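L-Ala-D/L-Glu Epimerase (Escherichia coli, PDB 1JPD) is an epimerase of the enolase superfamily, in which an alpha+beta capping domain sits against a TIM-type barrel. Local coordinates at residues G75-K83 and L94-A102; K241-D252 and Q270-M279. All coordinates share one frame; numbering follows the deposited sequence.

From the N terminus the chain first builds the three-stranded antiparallel sheet 6-48 and then a run of helices, within which contact 1 closes a short loop: helix 78-84 turns back through residues 85-88 and runs antiparallel to helix 89-104. The chain then runs through the alternating strands and helices of the barrel, from strand 121-128 to strand 225-227, before contact 2 closes a loop of its own, where strand 246-249 pairs with strand 273-276 after a largely helical crossover. The two loops follow in series and neither encloses the other. Their centres are about 23 Å apart, yet C96 packs on L251, so helix 89-104 of the N-terminal domain meets the barrel at helix 251-254.

Contact 1: G75-K83 and L94-A102; sequences GLTREELQK and LDCALWDLA
R78 lies across W99 and against L98, and its aliphatic and charged parts make different contacts. Its CD stands 3.9 Å from the centroid of the W99 five-membered ring, 1° off the normal, as a CH-pi contact. The chain bends at chi2 and chi3, which carries the guanidinium over the six-membered ring of W99: CZ is 4.9 Å from that centroid, a cation-pi pair. The two planes stand 79° apart, with NH1 the part closest to the ring face. One guanidinium face also receives A102 CB, 3.4 Å from R78 NH2, while R78 CG touches L98 CB. The R78 side chain is thus a knob in the hole formed by D95, L98, W99 and A102.

Deeper in, L81 points toward helix 89-104, and with CG anti to the backbone N (chi1 176°) its CD2 lands 3.6 Å from L94 CB and 4.0 Å from L98 CD1. Q82 NE2 comes within 2.9 Å of D95 OD2, the amide and carboxylate planes almost perpendicular. In the next shell, T258 hydrogen-bonds both D95 OD2 and W99 NE1, anchoring the indole under R78, and a capping box of T77 and E80 starts helix 78-84. The contact therefore grades from leucine packing to a cation on an aromatic face, where the pi system and possibly D95, whose OD2 stays 6.4 Å from R78 NE without contact, would stabilise the charge.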
ATOM      1  N   GLY A  75      16.156  15.076 -19.450  1.00 72.87           N
ATOM      2  CA  GLY A  75      16.852  14.089 -18.631  1.00 67.50           C
ATOM      3  C   GLY A  75      16.669  14.135 -17.121  1.00 65.20           C
ATOM      4  O   GLY A  75      17.571  13.729 -16.376  1.00 60.89           O
ATOM      5  N   LEU A  76      15.509  14.609 -16.665  1.00 63.34           N
ATOM      6  CA  LEU A  76      15.211  14.709 -15.235  1.00 62.56           C
ATOM      7  C   LEU A  76      15.469  13.403 -14.497  1.00 62.91           C
ATOM      8  O   LEU A  76      14.796  12.409 -14.744  1.00 67.81           O
ATOM      9  CB  LEU A  76      13.749  15.103 -15.033  1.00 63.07           C
ATOM     10  CG  LEU A  76      13.325  15.348 -13.586  1.00 63.47           C
ATOM     11  CD1 LEU A  76      14.031  16.593 -13.068  1.00 59.74           C
ATOM     12  CD2 LEU A  76      11.814  15.517 -13.510  1.00 62.23           C
ATOM     13  N   THR A  77      16.438  13.400 -13.591  1.00 65.00           N
ATOM     14  CA  THR A  77      16.737  12.189 -12.837  1.00 67.40           C
ATOM     15  C   THR A  77      15.752  12.046 -11.685  1.00 69.43           C
ATOM     16  O   THR A  77      14.950  12.941 -11.423  1.00 67.50           O
ATOM     17  CB  THR A  77      18.156  12.216 -12.241  1.00 69.25           C
ATOM     18  OG1 THR A  77      18.307  13.386 -11.428  1.00 72.48           O
ATOM     19  CG2 THR A  77      19.204  12.211 -13.342  1.00 68.88           C
ATOM     20  N   ARG A  78      15.820  10.909 -11.002  1.00 71.09           N
ATOM     21  CA  ARG A  78      14.950  10.641  -9.870  1.00 70.03           C
ATOM     22  C   ARG A  78      15.281  11.578  -8.720  1.00 70.74           C
ATOM     23  O   ARG A  78      14.388  12.049  -8.017  1.00 71.36           O
ATOM     24  CB  ARG A  78      15.117   9.193  -9.415  1.00 70.05           C
ATOM     25  CG  ARG A  78      14.373   8.182 -10.271  1.00 73.27           C
ATOM     26  CD  ARG A  78      15.110   6.858 -10.312  1.00 73.70           C
ATOM     27  NE  ARG A  78      16.319   6.967 -11.123  1.00 79.08           N
ATOM     28  CZ  ARG A  78      17.312   6.085 -11.114  1.00 77.27           C
ATOM     29  NH1 ARG A  78      17.247   5.016 -10.329  1.00 74.33           N
ATOM     30  NH2 ARG A  78      18.370   6.275 -11.888  1.00 76.95           N
ATOM     31  N   GLU A  79      16.565  11.856  -8.526  1.00 70.88           N
ATOM     32  CA  GLU A  79      16.960  12.740  -7.440  1.00 70.75           C
ATOM     33  C   GLU A  79      16.401  14.145  -7.654  1.00 68.52           C
ATOM     34  O   GLU A  79      15.991  14.802  -6.698  1.00 67.06           O
ATOM     35  CB  GLU A  79      18.482  12.804  -7.312  1.00 71.37           C
ATOM     36  CG  GLU A  79      18.934  13.508  -6.047  1.00 77.21           C
ATOM     37  CD  GLU A  79      20.395  13.905  -6.085  1.00 82.93           C
ATOM     38  OE1 GLU A  79      21.267  13.012  -6.008  1.00 84.62           O
ATOM     39  OE2 GLU A  79      20.666  15.121  -6.199  1.00 84.21           O
ATOM     40  N   GLU A  80      16.375  14.595  -8.907  1.00 66.57           N
ATOM     41  CA  GLU A  80      15.865  15.927  -9.234  1.00 66.43           C
ATOM     42  C   GLU A  80      14.340  15.988  -9.137  1.00 63.93           C
ATOM     43  O   GLU A  80      13.774  17.027  -8.799  1.00 62.94           O
ATOM     44  CB  GLU A  80      16.298  16.349 -10.650  1.00 69.27           C
ATOM     45  CG  GLU A  80      17.805  16.307 -10.917  1.00 72.66           C
ATOM     46  CD  GLU A  80      18.180  16.817 -12.305  1.00 74.82           C
ATOM     47  OE1 GLU A  80      18.203  18.051 -12.512  1.00 76.17           O
ATOM     48  OE2 GLU A  80      18.446  15.982 -13.196  1.00 75.37           O
ATOM     49  N   LEU A  81      13.676  14.872  -9.430  1.00 62.79           N
ATOM     50  CA  LEU A  81      12.214  14.806  -9.388  1.00 56.99           C
ATOM     51  C   LEU A  81      11.615  15.020  -7.999  1.00 57.86           C
ATOM     52  O   LEU A  81      10.507  15.538  -7.875  1.00 60.79           O
ATOM     53  CB  LEU A  81      11.732  13.463  -9.936  1.00 51.01           C
ATOM     54  CG  LEU A  81      10.227  13.213  -9.875  1.00 49.67           C
ATOM     55  CD1 LEU A  81       9.495  14.234 -10.731  1.00 51.09           C
ATOM     56  CD2 LEU A  81       9.935  11.804 -10.351  1.00 51.39           C
ATOM     57  N   GLN A  82      12.345  14.618  -6.962  1.00 59.24           N
ATOM     58  CA  GLN A  82      11.883  14.750  -5.582  1.00 57.61           C
ATOM     59  C   GLN A  82      11.672  16.204  -5.157  1.00 59.65           C
ATOM     60  O   GLN A  82      10.856  16.496  -4.275  1.00 60.45           O
ATOM     61  CB  GLN A  82      12.884  14.088  -4.626  1.00 54.21           C
ATOM     62  CG  GLN A  82      13.164  12.617  -4.908  1.00 55.29           C
ATOM     63  CD  GLN A  82      11.901  11.781  -4.995  1.00 54.03           C
ATOM     64  OE1 GLN A  82      11.050  11.821  -4.107  1.00 53.94           O
ATOM     65  NE2 GLN A  82      11.779  11.011  -6.066  1.00 48.56           N
ATOM     66  N   LYS A  83      12.403  17.118  -5.790  1.00 60.82           N
ATOM     67  CA  LYS A  83      12.303  18.530  -5.450  1.00 60.10           C
ATOM     68  C   LYS A  83      11.299  19.292  -6.313  1.00 59.48           C
ATOM     69  O   LYS A  83      10.851  20.369  -5.929  1.00 56.02           O
ATOM     70  CB  LYS A  83      13.684  19.175  -5.548  1.00 59.38           C
ATOM     71  CG  LYS A  83      14.752  18.447  -4.748  1.00 59.72           C
ATOM     72  CD  LYS A  83      16.136  18.943  -5.114  1.00 63.64           C
ATOM     73  CE  LYS A  83      17.214  18.044  -4.548  1.00 63.57           C
ATOM     74  NZ  LYS A  83      18.530  18.361  -5.174  1.00 67.54           N
ATOM     75  N   LEU A  94       5.879   8.990 -12.145  1.00 42.99           N
ATOM     76  CA  LEU A  94       7.155   9.400 -12.721  1.00 44.31           C
ATOM     77  C   LEU A  94       8.354   8.726 -12.068  1.00 46.72           C
ATOM     78  O   LEU A  94       9.247   8.217 -12.757  1.00 47.75           O
ATOM     79  CB  LEU A  94       7.309  10.918 -12.639  1.00 39.08           C
ATOM     80  CG  LEU A  94       6.270  11.657 -13.475  1.00 43.89           C
ATOM     81  CD1 LEU A  94       6.437  13.153 -13.304  1.00 41.16           C
ATOM     82  CD2 LEU A  94       6.406  11.248 -14.930  1.00 40.90           C
ATOM     83  N   ASP A  95       8.375   8.724 -10.742  1.00 47.30           N
ATOM     84  CA  ASP A  95       9.473   8.112 -10.009  1.00 45.62           C
ATOM     85  C   ASP A  95       9.582   6.637 -10.391  1.00 47.40           C
ATOM     86  O   ASP A  95      10.672   6.133 -10.651  1.00 46.15           O
ATOM     87  CB  ASP A  95       9.254   8.275  -8.499  1.00 40.74           C
ATOM     88  CG  ASP A  95      10.413   7.739  -7.672  1.00 42.51           C
ATOM     89  OD1 ASP A  95      10.377   6.560  -7.269  1.00 46.88           O
ATOM     90  OD2 ASP A  95      11.372   8.494  -7.428  1.00 41.51           O
ATOM     91  N   CYS A  96       8.448   5.948 -10.447  1.00 46.74           N
ATOM     92  CA  CYS A  96       8.470   4.541 -10.809  1.00 46.91           C
ATOM     93  C   CYS A  96       8.870   4.367 -12.265  1.00 48.67           C
ATOM     94  O   CYS A  96       9.616   3.448 -12.590  1.00 55.18           O
ATOM     95  CB  CYS A  96       7.110   3.892 -10.546  1.00 47.60           C
ATOM     96  SG  CYS A  96       6.730   3.740  -8.783  1.00 41.86           S
ATOM     97  N   ALA A  97       8.385   5.240 -13.141  1.00 45.69           N
ATOM     98  CA  ALA A  97       8.744   5.143 -14.551  1.00 44.53           C
ATOM     99  C   ALA A  97      10.262   5.306 -14.711  1.00 45.14           C
ATOM    100  O   ALA A  97      10.877   4.615 -15.518  1.00 48.80           O
ATOM    101  CB  ALA A  97       8.011   6.200 -15.355  1.00 43.72           C
ATOM    102  N   LEU A  98      10.860   6.211 -13.941  1.00 44.71           N
ATOM    103  CA  LEU A  98      12.304   6.425 -14.007  1.00 47.31           C
ATOM    104  C   LEU A  98      13.083   5.210 -13.492  1.00 50.21           C
ATOM    105  O   LEU A  98      14.133   4.869 -14.039  1.00 56.19           O
ATOM    106  CB  LEU A  98      12.710   7.666 -13.199  1.00 45.02           C
ATOM    107  CG  LEU A  98      12.244   9.026 -13.723  1.00 50.65           C
ATOM    108  CD1 LEU A  98      12.698  10.128 -12.768  1.00 48.10           C
ATOM    109  CD2 LEU A  98      12.809   9.260 -15.119  1.00 45.25           C
ATOM    110  N   TRP A  99      12.582   4.567 -12.437  1.00 51.72           N
ATOM    111  CA  TRP A  99      13.242   3.380 -11.881  1.00 47.18           C
ATOM    112  C   TRP A  99      13.201   2.240 -12.894  1.00 46.33           C
ATOM    113  O   TRP A  99      14.171   1.508 -13.060  1.00 42.92           O
ATOM    114  CB  TRP A  99      12.546   2.892 -10.603  1.00 44.72           C
ATOM    115  CG  TRP A  99      12.973   3.565  -9.337  1.00 46.35           C
ATOM    116  CD1 TRP A  99      12.296   4.537  -8.652  1.00 48.96           C
ATOM    117  CD2 TRP A  99      14.166   3.309  -8.592  1.00 45.55           C
ATOM    118  NE1 TRP A  99      12.996   4.899  -7.527  1.00 48.86           N
ATOM    119  CE2 TRP A  99      14.149   4.162  -7.467  1.00 45.02           C
ATOM    120  CE3 TRP A  99      15.251   2.446  -8.769  1.00 46.01           C
ATOM    121  CZ2 TRP A  99      15.177   4.175  -6.521  1.00 41.72           C
ATOM    122  CZ3 TRP A  99      16.271   2.462  -7.831  1.00 43.26           C
ATOM    123  CH2 TRP A  99      16.226   3.322  -6.720  1.00 37.05           C
ATOM    124  N   ASP A 100      12.058   2.092 -13.558  1.00 46.94           N
ATOM    125  CA  ASP A 100      11.871   1.041 -14.545  1.00 46.98           C
ATOM    126  C   ASP A 100      12.869   1.251 -15.672  1.00 52.73           C
ATOM    127  O   ASP A 100      13.501   0.305 -16.136  1.00 56.05           O
ATOM    128  CB  ASP A 100      10.453   1.097 -15.103  1.00 47.21           C
ATOM    129  CG  ASP A 100      10.052  -0.183 -15.793  1.00 47.47           C
ATOM    130  OD1 ASP A 100       9.307  -0.104 -16.792  1.00 46.56           O
ATOM    131  OD2 ASP A 100      10.471  -1.265 -15.325  1.00 47.42           O
ATOM    132  N   LEU A 101      13.001   2.505 -16.099  1.00 55.75           N
ATOM    133  CA  LEU A 101      13.916   2.883 -17.163  1.00 55.38           C
ATOM    134  C   LEU A 101      15.369   2.680 -16.746  1.00 60.34           C
ATOM    135  O   LEU A 101      16.188   2.210 -17.532  1.00 66.97           O
ATOM    136  CB  LEU A 101      13.706   4.345 -17.533  1.00 53.89           C
ATOM    137  CG  LEU A 101      14.643   4.918 -18.599  1.00 51.81           C
ATOM    138  CD1 LEU A 101      14.373   4.262 -19.951  1.00 44.38           C
ATOM    139  CD2 LEU A 101      14.431   6.420 -18.677  1.00 49.68           C
ATOM    140  N   ALA A 102      15.691   3.040 -15.511  1.00 58.92           N
ATOM    141  CA  ALA A 102      17.056   2.889 -15.025  1.00 60.28           C
ATOM    142  C   ALA A 102      17.467   1.417 -14.885  1.00 62.83           C
ATOM    143  O   ALA A 102      18.656   1.091 -14.924  1.00 68.26           O
ATOM    144  CB  ALA A 102      17.217   3.615 -13.688  1.00 55.98           C
TER

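Contact 2: K241-D252 and Q270-M279; sequences KGRYEMVNIKLD and QGFSLMLGCM
K241 leads from the loop before strand 246-249 to the turn before strand 273-276, passing F272 on the way. Its CB is 4.2 Å from F272 CZ. CG is anti to the backbone N (chi1 -157°), and the bend at chi2 carries the chain slantwise past the phenyl group, bringing CD to 3.6 Å from F272 CZ. CE approaches the carbonyl of Q270, and NZ completes the path with a 3.1 Å hydrogen bond to Q270 O, meeting it nearly along the C=O axis. The same ammonium is 4.7 Å from the F272 centroid, 13° off the normal, a cation-pi contact. Q270 follows the C-terminal end of helix 257-269, which a Schellman motif closes with G271 as its C' residue.

Beyond this, the backbones pair in parallel register, M246 with S273 through I249 with L276. The ladder opens with S273 N to E245 O and ends with a nearly straight 2.8 Å bond from G277 N to I249 O. V247 CG2 meets L274 CD2 at 3.7 Å on the face covered by helix 257-269. On the other face, M275 SD lies 3.5 Å from N248 ND2, whose hydrogen bond goes to E205. Strand 246-249, helix 257-269 and strand 273-276 form a beta-alpha-beta crossover, the repeating element of a TIM-type barrel.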
ATOM      1  N   LYS A 241       5.128   9.588  16.095  1.00 59.55           N
ATOM      2  CA  LYS A 241       5.844   9.093  17.270  1.00 59.40           C
ATOM      3  C   LYS A 241       5.012   9.253  18.542  1.00 53.96           C
ATOM      4  O   LYS A 241       4.708  10.367  18.947  1.00 53.09           O
ATOM      5  CB  LYS A 241       7.189   9.826  17.410  1.00 62.37           C
ATOM      6  CG  LYS A 241       8.244   9.061  18.209  1.00 68.45           C
ATOM      7  CD  LYS A 241       8.390   7.627  17.699  1.00 75.92           C
ATOM      8  CE  LYS A 241       9.220   6.759  18.643  1.00 78.25           C
ATOM      9  NZ  LYS A 241       8.929   5.301  18.447  1.00 76.09           N
ATOM     10  N   GLY A 242       4.638   8.135  19.163  1.00 50.46           N
ATOM     11  CA  GLY A 242       3.838   8.200  20.374  1.00 44.44           C
ATOM     12  C   GLY A 242       2.367   7.918  20.140  1.00 47.81           C
ATOM     13  O   GLY A 242       1.566   7.898  21.080  1.00 46.83           O
ATOM     14  N   ARG A 243       1.997   7.720  18.879  1.00 46.48           N
ATOM     15  CA  ARG A 243       0.611   7.419  18.535  1.00 44.52           C
ATOM     16  C   ARG A 243       0.504   6.090  17.802  1.00 43.64           C
ATOM     17  O   ARG A 243      -0.522   5.417  17.888  1.00 44.05           O
ATOM     18  CB  ARG A 243       0.002   8.540  17.684  1.00 41.36           C
ATOM     19  CG  ARG A 243      -0.133   9.839  18.442  1.00 40.94           C
ATOM     20  CD  ARG A 243      -0.929  10.891  17.697  1.00 44.46           C
ATOM     21  NE  ARG A 243      -0.933  12.141  18.452  1.00 46.65           N
ATOM     22  CZ  ARG A 243      -1.560  13.252  18.082  1.00 47.79           C
ATOM     23  NH1 ARG A 243      -2.255  13.294  16.952  1.00 46.34           N
ATOM     24  NH2 ARG A 243      -1.483  14.330  18.849  1.00 49.27           N
ATOM     25  N   TYR A 244       1.573   5.705  17.106  1.00 36.30           N
ATOM     26  CA  TYR A 244       1.591   4.461  16.353  1.00 36.57           C
ATOM     27  C   TYR A 244       2.902   3.667  16.491  1.00 40.25           C
ATOM     28  O   TYR A 244       3.985   4.236  16.643  1.00 39.34           O
ATOM     29  CB  TYR A 244       1.342   4.748  14.862  1.00 37.87           C
ATOM     30  CG  TYR A 244       0.041   5.460  14.548  1.00 34.72           C
ATOM     31  CD1 TYR A 244      -0.049   6.851  14.575  1.00 33.12           C
ATOM     32  CD2 TYR A 244      -1.100   4.740  14.227  1.00 35.76           C
ATOM     33  CE1 TYR A 244      -1.249   7.506  14.287  1.00 34.81           C
ATOM     34  CE2 TYR A 244      -2.301   5.383  13.939  1.00 37.12           C
ATOM     35  CZ  TYR A 244      -2.372   6.762  13.970  1.00 35.59           C
ATOM     36  OH  TYR A 244      -3.569   7.381  13.684  1.00 35.33           O
ATOM     37  N   GLU A 245       2.796   2.345  16.421  1.00 36.15           N
ATOM     38  CA  GLU A 245       3.966   1.492  16.508  1.00 38.79           C
ATOM     39  C   GLU A 245       4.424   1.124  15.105  1.00 43.39           C
ATOM     40  O   GLU A 245       5.604   0.853  14.879  1.00 46.19           O
ATOM     41  CB  GLU A 245       3.648   0.212  17.284  1.00 37.42           C
ATOM     42  CG  GLU A 245       3.616   0.391  18.786  1.00 40.25           C
ATOM     43  CD  GLU A 245       2.345   1.045  19.287  1.00 44.89           C
ATOM     44  OE1 GLU A 245       2.418   1.748  20.318  1.00 47.34           O
ATOM     45  OE2 GLU A 245       1.272   0.844  18.669  1.00 45.40           O
ATOM     46  N   MET A 246       3.484   1.141  14.160  1.00 46.38           N
ATOM     47  CA  MET A 246       3.759   0.771  12.767  1.00 44.71           C
ATOM     48  C   MET A 246       3.220   1.789  11.754  1.00 43.59           C
ATOM     49  O   MET A 246       2.254   2.502  12.032  1.00 41.42           O
ATOM     50  CB  MET A 246       3.132  -0.603  12.492  1.00 40.11           C
ATOM     51  CG  MET A 246       3.390  -1.195  11.118  1.00 41.95           C
ATOM     52  SD  MET A 246       2.480  -2.758  10.945  1.00 43.66           S
ATOM     53  CE  MET A 246       3.373  -3.780  12.153  1.00 42.94           C
ATOM     54  N   VAL A 247       3.849   1.853  10.583  1.00 36.88           N
ATOM     55  CA  VAL A 247       3.405   2.752   9.524  1.00 35.47           C
ATOM     56  C   VAL A 247       3.123   1.919   8.284  1.00 34.94           C
ATOM     57  O   VAL A 247       3.867   0.992   7.977  1.00 38.92           O
ATOM     58  CB  VAL A 247       4.475   3.818   9.170  1.00 34.22           C
ATOM     59  CG1 VAL A 247       4.778   4.680  10.380  1.00 35.94           C
ATOM     60  CG2 VAL A 247       5.741   3.146   8.668  1.00 34.52           C
ATOM     61  N   ASN A 248       2.038   2.229   7.584  1.00 32.33           N
ATOM     62  CA  ASN A 248       1.684   1.506   6.365  1.00 32.69           C
ATOM     63  C   ASN A 248       2.215   2.314   5.176  1.00 35.24           C
ATOM     64  O   ASN A 248       1.690   3.382   4.859  1.00 39.02           O
ATOM     65  CB  ASN A 248       0.162   1.366   6.269  1.00 37.11           C
ATOM     66  CG  ASN A 248      -0.283   0.584   5.045  1.00 43.58           C
ATOM     67  OD1 ASN A 248       0.252   0.764   3.951  1.00 51.08           O
ATOM     68  ND2 ASN A 248      -1.280  -0.272   5.219  1.00 41.29           N
ATOM     69  N   ILE A 249       3.260   1.810   4.530  1.00 37.67           N
ATOM     70  CA  ILE A 249       3.865   2.492   3.384  1.00 37.97           C
ATOM     71  C   ILE A 249       3.162   2.161   2.068  1.00 37.52           C
ATOM     72  O   ILE A 249       2.970   0.991   1.737  1.00 39.42           O
ATOM     73  CB  ILE A 249       5.361   2.105   3.224  1.00 36.27           C
ATOM     74  CG1 ILE A 249       6.144   2.517   4.471  1.00 37.86           C
ATOM     75  CG2 ILE A 249       5.946   2.773   1.979  1.00 37.55           C
ATOM     76  CD1 ILE A 249       7.569   1.977   4.505  1.00 39.02           C
ATOM     77  N   LYS A 250       2.783   3.199   1.326  1.00 36.77           N
ATOM     78  CA  LYS A 250       2.138   3.046   0.020  1.00 37.05           C
ATOM     79  C   LYS A 250       2.789   4.034  -0.926  1.00 39.02           C
ATOM     80  O   LYS A 250       2.898   5.226  -0.610  1.00 37.37           O
ATOM     81  CB  LYS A 250       0.645   3.334   0.100  1.00 36.82           C
ATOM     82  CG  LYS A 250      -0.132   2.280   0.832  1.00 36.43           C
ATOM     83  CD  LYS A 250      -1.618   2.553   0.764  1.00 38.06           C
ATOM     84  CE  LYS A 250      -2.369   1.521   1.560  1.00 35.07           C
ATOM     85  NZ  LYS A 250      -3.834   1.699   1.459  1.00 41.55           N
ATOM     86  N   LEU A 251       3.220   3.544  -2.084  1.00 38.67           N
ATOM     87  CA  LEU A 251       3.893   4.401  -3.058  1.00 42.27           C
ATOM     88  C   LEU A 251       3.088   5.620  -3.509  1.00 39.65           C
ATOM     89  O   LEU A 251       3.666   6.674  -3.761  1.00 44.36           O
ATOM     90  CB  LEU A 251       4.327   3.582  -4.277  1.00 45.47           C
ATOM     91  CG  LEU A 251       5.240   2.393  -3.979  1.00 45.33           C
ATOM     92  CD1 LEU A 251       5.876   1.936  -5.282  1.00 45.96           C
ATOM     93  CD2 LEU A 251       6.306   2.775  -2.970  1.00 40.52           C
ATOM     94  N   ASP A 252       1.767   5.489  -3.608  1.00 32.82           N
ATOM     95  CA  ASP A 252       0.935   6.619  -4.005  1.00 34.35           C
ATOM     96  C   ASP A 252       0.964   7.725  -2.943  1.00 37.46           C
ATOM     97  O   ASP A 252       0.778   8.898  -3.263  1.00 42.77           O
ATOM     98  CB  ASP A 252      -0.519   6.182  -4.241  1.00 36.06           C
ATOM     99  CG  ASP A 252      -0.684   5.315  -5.482  1.00 40.94           C
ATOM    100  OD1 ASP A 252      -0.304   5.765  -6.584  1.00 40.28           O
ATOM    101  OD2 ASP A 252      -1.205   4.184  -5.358  1.00 42.75           O
ATOM    102  N   GLN A 270      13.669   5.135  13.764  1.00 54.28           N
ATOM    103  CA  GLN A 270      12.938   5.745  14.870  1.00 47.92           C
ATOM    104  C   GLN A 270      12.112   4.760  15.678  1.00 44.98           C
ATOM    105  O   GLN A 270      11.294   5.163  16.506  1.00 48.85           O
ATOM    106  CB  GLN A 270      12.049   6.877  14.364  1.00 49.93           C
ATOM    107  CG  GLN A 270      12.837   8.070  13.882  1.00 52.87           C
ATOM    108  CD  GLN A 270      11.965   9.274  13.610  1.00 55.58           C
ATOM    109  OE1 GLN A 270      11.141   9.660  14.444  1.00 60.70           O
ATOM    110  NE2 GLN A 270      12.153   9.891  12.448  1.00 51.43           N
ATOM    111  N   GLY A 271      12.317   3.471  15.431  1.00 43.34           N
ATOM    112  CA  GLY A 271      11.608   2.453  16.188  1.00 48.44           C
ATOM    113  C   GLY A 271      10.271   1.979  15.662  1.00 51.34           C
ATOM    114  O   GLY A 271       9.571   1.222  16.341  1.00 53.67           O
ATOM    115  N   PHE A 272       9.907   2.408  14.460  1.00 50.71           N
ATOM    116  CA  PHE A 272       8.638   1.995  13.878  1.00 47.95           C
ATOM    117  C   PHE A 272       8.778   0.673  13.134  1.00 49.09           C
ATOM    118  O   PHE A 272       9.824   0.388  12.553  1.00 51.86           O
ATOM    119  CB  PHE A 272       8.119   3.037  12.876  1.00 43.77           C
ATOM    120  CG  PHE A 272       7.742   4.360  13.486  1.00 39.14           C
ATOM    121  CD1 PHE A 272       8.662   5.402  13.546  1.00 37.61           C
ATOM    122  CD2 PHE A 272       6.449   4.579  13.949  1.00 33.15           C
ATOM    123  CE1 PHE A 272       8.295   6.650  14.054  1.00 39.51           C
ATOM    124  CE2 PHE A 272       6.075   5.822  14.457  1.00 35.32           C
ATOM    125  CZ  PHE A 272       6.999   6.861  14.510  1.00 35.37           C
ATOM    126  N   SER A 273       7.724  -0.138  13.165  1.00 49.45           N
ATOM    127  CA  SER A 273       7.717  -1.392  12.419  1.00 51.41           C
ATOM    128  C   SER A 273       7.093  -1.000  11.074  1.00 51.78           C
ATOM    129  O   SER A 273       6.402   0.017  10.984  1.00 53.57           O
ATOM    130  CB  SER A 273       6.879  -2.463  13.137  1.00 49.05           C
ATOM    131  OG  SER A 273       5.694  -1.926  13.694  1.00 48.75           O
ATOM    132  N   LEU A 274       7.333  -1.780  10.028  1.00 50.70           N
ATOM    133  CA  LEU A 274       6.799  -1.419   8.721  1.00 49.16           C
ATOM    134  C   LEU A 274       5.791  -2.386   8.139  1.00 47.76           C
ATOM    135  O   LEU A 274       5.778  -3.572   8.455  1.00 51.27           O
ATOM    136  CB  LEU A 274       7.936  -1.258   7.703  1.00 47.27           C
ATOM    137  CG  LEU A 274       9.150  -0.393   8.041  1.00 44.71           C
ATOM    138  CD1 LEU A 274      10.069  -0.354   6.833  1.00 37.90           C
ATOM    139  CD2 LEU A 274       8.709   1.009   8.436  1.00 45.25           C
ATOM    140  N   MET A 275       4.951  -1.852   7.265  1.00 45.98           N
ATOM    141  CA  MET A 275       3.953  -2.634   6.563  1.00 40.74           C
ATOM    142  C   MET A 275       3.956  -2.070   5.144  1.00 41.66           C
ATOM    143  O   MET A 275       4.189  -0.880   4.959  1.00 42.48           O
ATOM    144  CB  MET A 275       2.584  -2.447   7.196  1.00 35.83           C
ATOM    145  CG  MET A 275       1.533  -3.304   6.548  1.00 39.64           C
ATOM    146  SD  MET A 275      -0.114  -2.949   7.157  1.00 47.21           S
ATOM    147  CE  MET A 275      -1.057  -3.816   5.935  1.00 43.28           C
ATOM    148  N   LEU A 276       3.732  -2.913   4.144  1.00 41.69           N
ATOM    149  CA  LEU A 276       3.707  -2.442   2.764  1.00 41.61           C
ATOM    150  C   LEU A 276       2.290  -2.593   2.239  1.00 43.98           C
ATOM    151  O   LEU A 276       1.748  -3.697   2.227  1.00 50.88           O
ATOM    152  CB  LEU A 276       4.677  -3.248   1.890  1.00 41.54           C
ATOM    153  CG  LEU A 276       4.744  -2.876   0.397  1.00 44.02           C
ATOM    154  CD1 LEU A 276       5.261  -1.461   0.248  1.00 40.76           C
ATOM    155  CD2 LEU A 276       5.660  -3.842  -0.352  1.00 40.75           C
ATOM    156  N   GLY A 277       1.683  -1.482   1.822  1.00 44.33           N
ATOM    157  CA  GLY A 277       0.325  -1.528   1.304  1.00 36.55           C
ATOM    158  C   GLY A 277       0.247  -1.181  -0.168  1.00 35.74           C
ATOM    159  O   GLY A 277       1.264  -1.046  -0.846  1.00 37.99           O
ATOM    160  N   CYS A 278      -0.967  -1.031  -0.672  1.00 35.04           N
ATOM    161  CA  CYS A 278      -1.155  -0.693  -2.072  1.00 35.00           C
ATOM    162  C   CYS A 278      -2.558  -0.155  -2.215  1.00 37.15           C
ATOM    163  O   CYS A 278      -3.349  -0.225  -1.281  1.00 36.00           O
ATOM    164  CB  CYS A 278      -1.025  -1.940  -2.943  1.00 31.61           C
ATOM    165  SG  CYS A 278      -2.478  -3.053  -2.802  1.00 31.70           S
ATOM    166  N   MET A 279      -2.858   0.387  -3.388  1.00 41.66           N
ATOM    167  CA  MET A 279      -4.195   0.899  -3.701  1.00 39.35           C
ATOM    168  C   MET A 279      -4.704  -0.102  -4.738  1.00 40.44           C
ATOM    169  O   MET A 279      -4.034  -1.107  -5.000  1.00 39.44           O
ATOM    170  CB  MET A 279      -4.103   2.276  -4.356  1.00 34.60           C
ATOM    171  CG  MET A 279      -3.312   3.286  -3.584  1.00 36.78           C
ATOM    172  SD  MET A 279      -4.222   3.857  -2.165  1.00 40.54           S
ATOM    173  CE  MET A 279      -3.239   5.222  -1.668  1.00 39.28           C
TER
HETATM  174  O   HOH W   1       2.200   0.964  -2.683  1.00 28.25           O